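Local coordinates for PILD processed protein (Shewanella oneidensis, PDB 4D40), which is a type IV pilin, probably a subunit of the pilus fibres involved in cell adhesion in this metal-reducing bacterium, at residues 5-16 with 34-44. Numbering follows the deposited sequence. Where two conformers were deposited one is given.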
loop_
_atom_site.group_PDB
_atom_site.type_symbol
_atom_site.label_atom_id
_atom_site.label_comp_id
_atom_site.label_asym_id
_atom_site.label_seq_id
_atom_site.Cartn_x
_atom_site.Cartn_y
_atom_site.Cartn_z
ATOM N N ARG A 5 -13.165 -5.026 -3.782
ATOM C CA ARG A 5 -12.165 -4.163 -4.390
ATOM C C ARG A 5 -11.215 -3.569 -3.350
ATOM O O ARG A 5 -10.046 -3.325 -3.646
ATOM C CB ARG A 5 -12.843 -3.050 -5.187
ATOM C CG ARG A 5 -13.550 -3.557 -6.429
ATOM C CD ARG A 5 -13.934 -2.419 -7.334
ATOM N NE ARG A 5 -14.958 -1.563 -6.741
ATOM C CZ ARG A 5 -16.253 -1.595 -7.048
ATOM N NH1 ARG A 5 -16.720 -2.446 -7.954
ATOM N NH2 ARG A 5 -17.090 -0.763 -6.444
ATOM N N ARG A 6 -11.720 -3.333 -2.142
ATOM C CA ARG A 6 -10.874 -2.911 -1.029
ATOM C C ARG A 6 -9.854 -4.004 -0.732
ATOM O O ARG A 6 -8.670 -3.733 -0.531
ATOM C CB ARG A 6 -11.712 -2.610 0.219
ATOM C CG ARG A 6 -10.911 -1.997 1.377
ATOM C CD ARG A 6 -11.477 -2.402 2.733
ATOM N NE ARG A 6 -12.899 -2.119 2.843
ATOM C CZ ARG A 6 -13.727 -2.710 3.699
ATOM N NH1 ARG A 6 -13.284 -3.629 4.548
ATOM N NH2 ARG A 6 -15.009 -2.378 3.708
ATOM N N PHE A 7 -10.316 -5.249 -0.718
ATOM C CA PHE A 7 -9.438 -6.361 -0.384
ATOM C C PHE A 7 -8.442 -6.611 -1.519
ATOM O O PHE A 7 -7.287 -6.971 -1.266
ATOM C CB PHE A 7 -10.254 -7.620 -0.078
ATOM C CG PHE A 7 -11.070 -7.533 1.195
ATOM C CD1 PHE A 7 -10.600 -6.849 2.309
ATOM C CD2 PHE A 7 -12.307 -8.148 1.276
ATOM C CE1 PHE A 7 -11.349 -6.774 3.468
ATOM C CE2 PHE A 7 -13.064 -8.076 2.437
ATOM C CZ PHE A 7 -12.581 -7.392 3.534
ATOM N N ASP A 8 -8.881 -6.407 -2.760
ATOM C CA ASP A 8 -7.979 -6.455 -3.913
ATOM C C ASP A 8 -6.846 -5.447 -3.760
ATOM O O ASP A 8 -5.684 -5.749 -4.028
ATOM C CB ASP A 8 -8.726 -6.167 -5.217
ATOM C CG ASP A 8 -9.593 -7.323 -5.672
ATOM O OD1 ASP A 8 -9.405 -8.460 -5.186
ATOM O OD2 ASP A 8 -10.464 -7.081 -6.532
ATOM N N ALA A 9 -7.198 -4.234 -3.351
ATOM C CA ALA A 9 -6.206 -3.185 -3.142
ATOM C C ALA A 9 -5.237 -3.571 -2.032
ATOM O O ALA A 9 -4.028 -3.358 -2.145
ATOM C CB ALA A 9 -6.895 -1.865 -2.819
ATOM N N GLN A 10 -5.773 -4.150 -0.963
ATOM C CA GLN A 10 -4.947 -4.613 0.145
ATOM C C GLN A 10 -3.950 -5.660 -0.331
ATOM O O GLN A 10 -2.773 -5.614 0.027
ATOM C CB GLN A 10 -5.817 -5.180 1.268
ATOM C CG GLN A 10 -6.536 -4.109 2.066
ATOM C CD GLN A 10 -7.539 -4.658 3.056
ATOM O OE1 GLN A 10 -7.480 -5.824 3.456
ATOM N NE2 GLN A 10 -8.479 -3.811 3.463
ATOM N N GLN A 11 -4.420 -6.594 -1.149
ATOM C CA GLN A 11 -3.559 -7.656 -1.654
ATOM C C GLN A 11 -2.423 -7.083 -2.483
ATOM O O GLN A 11 -1.311 -7.597 -2.458
ATOM C CB GLN A 11 -4.366 -8.648 -2.487
ATOM C CG GLN A 11 -5.263 -9.550 -1.665
ATOM C CD GLN A 11 -6.101 -10.473 -2.531
ATOM O OE1 GLN A 11 -7.013 -10.030 -3.228
ATOM N NE2 GLN A 11 -5.787 -11.761 -2.496
ATOM N N TYR A 12 -2.703 -5.995 -3.195
ATOM C CA TYR A 12 -1.707 -5.386 -4.064
ATOM C C TYR A 12 -0.688 -4.614 -3.245
ATOM O O TYR A 12 0.491 -4.588 -3.593
ATOM C CB TYR A 12 -2.374 -4.468 -5.084
ATOM C CG TYR A 12 -1.419 -3.853 -6.077
ATOM C CD1 TYR A 12 -0.646 -4.647 -6.903
ATOM C CD2 TYR A 12 -1.307 -2.475 -6.205
ATOM C CE1 TYR A 12 0.223 -4.095 -7.818
ATOM C CE2 TYR A 12 -0.441 -1.914 -7.123
ATOM C CZ TYR A 12 0.321 -2.730 -7.928
ATOM O OH TYR A 12 1.184 -2.183 -8.848
ATOM N N LEU A 13 -1.144 -3.976 -2.170
ATOM C CA LEU A 13 -0.226 -3.304 -1.249
ATOM C C LEU A 13 0.725 -4.330 -0.654
ATOM O O LEU A 13 1.911 -4.050 -0.478
ATOM C CB LEU A 13 -0.983 -2.578 -0.140
ATOM C CG LEU A 13 -1.824 -1.378 -0.597
ATOM C CD1 LEU A 13 -2.668 -0.858 0.548
ATOM C CD2 LEU A 13 -0.937 -0.284 -1.123
ATOM N N VAL A 14 0.204 -5.519 -0.365
ATOM C CA VAL A 14 1.008 -6.562 0.272
ATOM C C VAL A 14 2.084 -7.080 -0.678
ATOM O O VAL A 14 3.250 -7.160 -0.299
ATOM C CB VAL A 14 0.114 -7.717 0.778
ATOM C CG1 VAL A 14 0.934 -8.972 1.110
ATOM C CG2 VAL A 14 -0.656 -7.259 2.003
ATOM N N THR A 15 1.722 -7.412 -1.914
ATOM C CA THR A 15 2.730 -7.931 -2.836
ATOM C C THR A 15 3.728 -6.816 -3.163
ATOM O O THR A 15 4.906 -7.079 -3.413
ATOM C CB THR A 15 2.108 -8.513 -4.119
ATOM O OG1 THR A 15 1.244 -7.553 -4.725
ATOM C CG2 THR A 15 1.316 -9.769 -3.796
ATOM N N SER A 16 3.270 -5.569 -3.118
ATOM C CA SER A 16 4.173 -4.438 -3.312
ATOM C C SER A 16 5.175 -4.325 -2.167
ATOM O O SER A 16 6.360 -4.083 -2.402
ATOM C CB SER A 16 3.387 -3.141 -3.452
ATOM O OG SER A 16 2.615 -3.167 -4.648
ATOM N N GLN A 34 8.912 3.231 -6.816
ATOM C CA GLN A 34 8.339 1.935 -7.157
ATOM C C GLN A 34 7.201 2.182 -8.133
ATOM O O GLN A 34 6.348 3.035 -7.886
ATOM C CB GLN A 34 7.833 1.191 -5.918
ATOM C CG GLN A 34 7.302 -0.218 -6.208
ATOM C CD GLN A 34 6.790 -0.934 -4.961
ATOM O OE1 GLN A 34 6.269 -0.304 -4.039
ATOM N NE2 GLN A 34 6.937 -2.261 -4.931
ATOM N N SER A 35 7.200 1.455 -9.246
ATOM C CA SER A 35 6.135 1.573 -10.231
ATOM C C SER A 35 4.900 0.820 -9.752
ATOM O O SER A 35 4.966 -0.371 -9.441
ATOM C CB SER A 35 6.596 1.038 -11.587
ATOM O OG SER A 35 5.605 1.246 -12.576
ATOM N N LEU A 36 3.776 1.525 -9.686
ATOM C CA LEU A 36 2.532 0.943 -9.209
ATOM C C LEU A 36 1.440 1.203 -10.226
ATOM O O LEU A 36 1.441 2.236 -10.892
ATOM C CB LEU A 36 2.140 1.524 -7.853
ATOM C CG LEU A 36 3.138 1.312 -6.713
ATOM C CD1 LEU A 36 2.771 2.195 -5.537
ATOM C CD2 LEU A 36 3.165 -0.149 -6.309
ATOM N N ALA A 37 0.518 0.254 -10.344
ATOM C CA ALA A 37 -0.563 0.344 -11.325
ATOM C C ALA A 37 -1.860 0.783 -10.670
ATOM O O ALA A 37 -2.367 0.103 -9.783
ATOM C CB ALA A 37 -0.754 -0.989 -12.011
ATOM N N ASN A 38 -2.404 1.911 -11.117
ATOM C CA ASN A 38 -3.702 2.370 -10.635
ATOM C C ASN A 38 -4.864 1.660 -11.320
ATOM O O ASN A 38 -4.709 1.062 -12.387
ATOM C CB ASN A 38 -3.851 3.878 -10.834
ATOM C CG ASN A 38 -2.928 4.670 -9.949
ATOM O OD1 ASN A 38 -2.373 4.141 -8.993
ATOM N ND2 ASN A 38 -2.765 5.951 -10.255
ATOM N N SER A 39 -6.024 1.734 -10.679
ATOM C CA SER A 39 -7.266 1.188 -11.210
ATOM C C SER A 39 -8.309 2.288 -11.212
ATOM O O SER A 39 -8.064 3.369 -10.697
ATOM C CB SER A 39 -7.751 0.015 -10.362
ATOM O OG SER A 39 -8.321 0.486 -9.151
ATOM N N PRO A 40 -9.486 2.015 -11.774
ATOM C CA PRO A 40 -10.558 3.011 -11.689
ATOM C C PRO A 40 -11.016 3.286 -10.254
ATOM O O PRO A 40 -11.719 4.274 -10.026
ATOM C CB PRO A 40 -11.688 2.375 -12.500
ATOM C CG PRO A 40 -11.004 1.427 -13.425
ATOM C CD PRO A 40 -9.844 0.891 -12.656
ATOM N N TYR A 41 -10.601 2.436 -9.317
ATOM C CA TYR A 41 -11.115 2.467 -7.950
ATOM C C TYR A 41 -10.106 2.929 -6.906
ATOM O O TYR A 41 -10.502 3.473 -5.872
ATOM C CB TYR A 41 -11.623 1.081 -7.569
ATOM C CG TYR A 41 -12.703 0.583 -8.493
ATOM C CD1 TYR A 41 -13.998 1.051 -8.372
ATOM C CD2 TYR A 41 -12.426 -0.350 -9.479
ATOM C CE1 TYR A 41 -14.998 0.606 -9.208
ATOM C CE2 TYR A 41 -13.423 -0.805 -10.325
ATOM C CZ TYR A 41 -14.705 -0.321 -10.180
ATOM O OH TYR A 41 -15.711 -0.762 -11.003
ATOM N N TYR A 42 -8.821 2.720 -7.172
ATOM C CA TYR A 42 -7.772 3.142 -6.251
ATOM C C TYR A 42 -6.571 3.722 -6.976
ATOM O O TYR A 42 -6.195 3.264 -8.059
ATOM C CB TYR A 42 -7.289 1.975 -5.370
ATOM C CG TYR A 42 -8.259 1.575 -4.282
ATOM C CD1 TYR A 42 -8.224 2.185 -3.035
ATOM C CD2 TYR A 42 -9.196 0.582 -4.497
ATOM C CE1 TYR A 42 -9.117 1.828 -2.039
ATOM C CE2 TYR A 42 -10.093 0.217 -3.515
ATOM C CZ TYR A 42 -10.045 0.838 -2.286
ATOM O OH TYR A 42 -10.935 0.471 -1.309
ATOM N N SER A 43 -5.971 4.725 -6.346
ATOM C CA SER A 43 -4.708 5.293 -6.783
ATOM C C SER A 43 -3.653 4.894 -5.772
ATOM O O SER A 43 -3.812 5.149 -4.582
ATOM C CB SER A 43 -4.809 6.812 -6.899
ATOM O OG SER A 43 -5.822 7.168 -7.814
ATOM N N PHE A 44 -2.587 4.256 -6.249
ATOM C CA PHE A 44 -1.547 3.734 -5.360
ATOM C C PHE A 44 -0.301 4.612 -5.368
ATOM O O PHE A 44 0.090 5.139 -6.413
ATOM C CB PHE A 44 -1.173 2.310 -5.764
ATOM C CG PHE A 44 -2.312 1.339 -5.686
ATOM C CD1 PHE A 44 -2.590 0.664 -4.507
ATOM C CD2 PHE A 44 -3.111 1.100 -6.792
ATOM C CE1 PHE A 44 -3.641 -0.235 -4.438
ATOM C CE2 PHE A 44 -4.155 0.203 -6.726
ATOM C CZ PHE A 44 -4.423 -0.462 -5.543
HETATM O O HOH W 1 3.482 -2.903 -9.308
#
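The αβ-loop of this type IV pilin, which joins the long N-terminal helix to the antiparallel sheet, meets that helix through Y12, and Y12 and F44 form an aromatic pair at the junction. Y12 turns the edge of its ring, CD2 foremost, onto the face of F44, a T-shaped pair with planes at 75° and CD2 3.7 Å from F44 CE1. The torsion of Y12, with CG anti to the backbone N (chi1 -177°), carries the ring out past F44 to the loop, where its OH accepts a nearly straight hydrogen bond from A37 N at 2.9 Å. The phenol oxygen thus ties the backbone at A37 to the helix.

In this αβ-loop the segment 34-37 is tied to the helix at two places, and the next turn supplies the second. The extended side chain of Q34 brings NE2 to S16 O at 3.2 Å, the acceptor lying in the amide plane, while L36 CD2 touches S16 OG. That hydroxyl donates to Y12 O, which S16 N reaches from the opposite face.

Where the loop enters edge strand 42-48, A9 CB sits over the face of Y42 in a CH-pi contact, 3.8 Å from the ring centroid, and also meets F44 CZ. L13 CD2 approaches the edge of F44, and the Y42 hydroxyl, bonded to Q65, lies against R6 CA. At the far end R5 lays its guanidinium flat on Y41, planes 6° apart. CD lies over the middle of the ring, and the bend at chi3 folds NE and the guanidinium back across it, CZ off-centre in a cation-pi contact, while NE is hydrogen-bonded to Q65; P40 CB covers part of the other face of Y41.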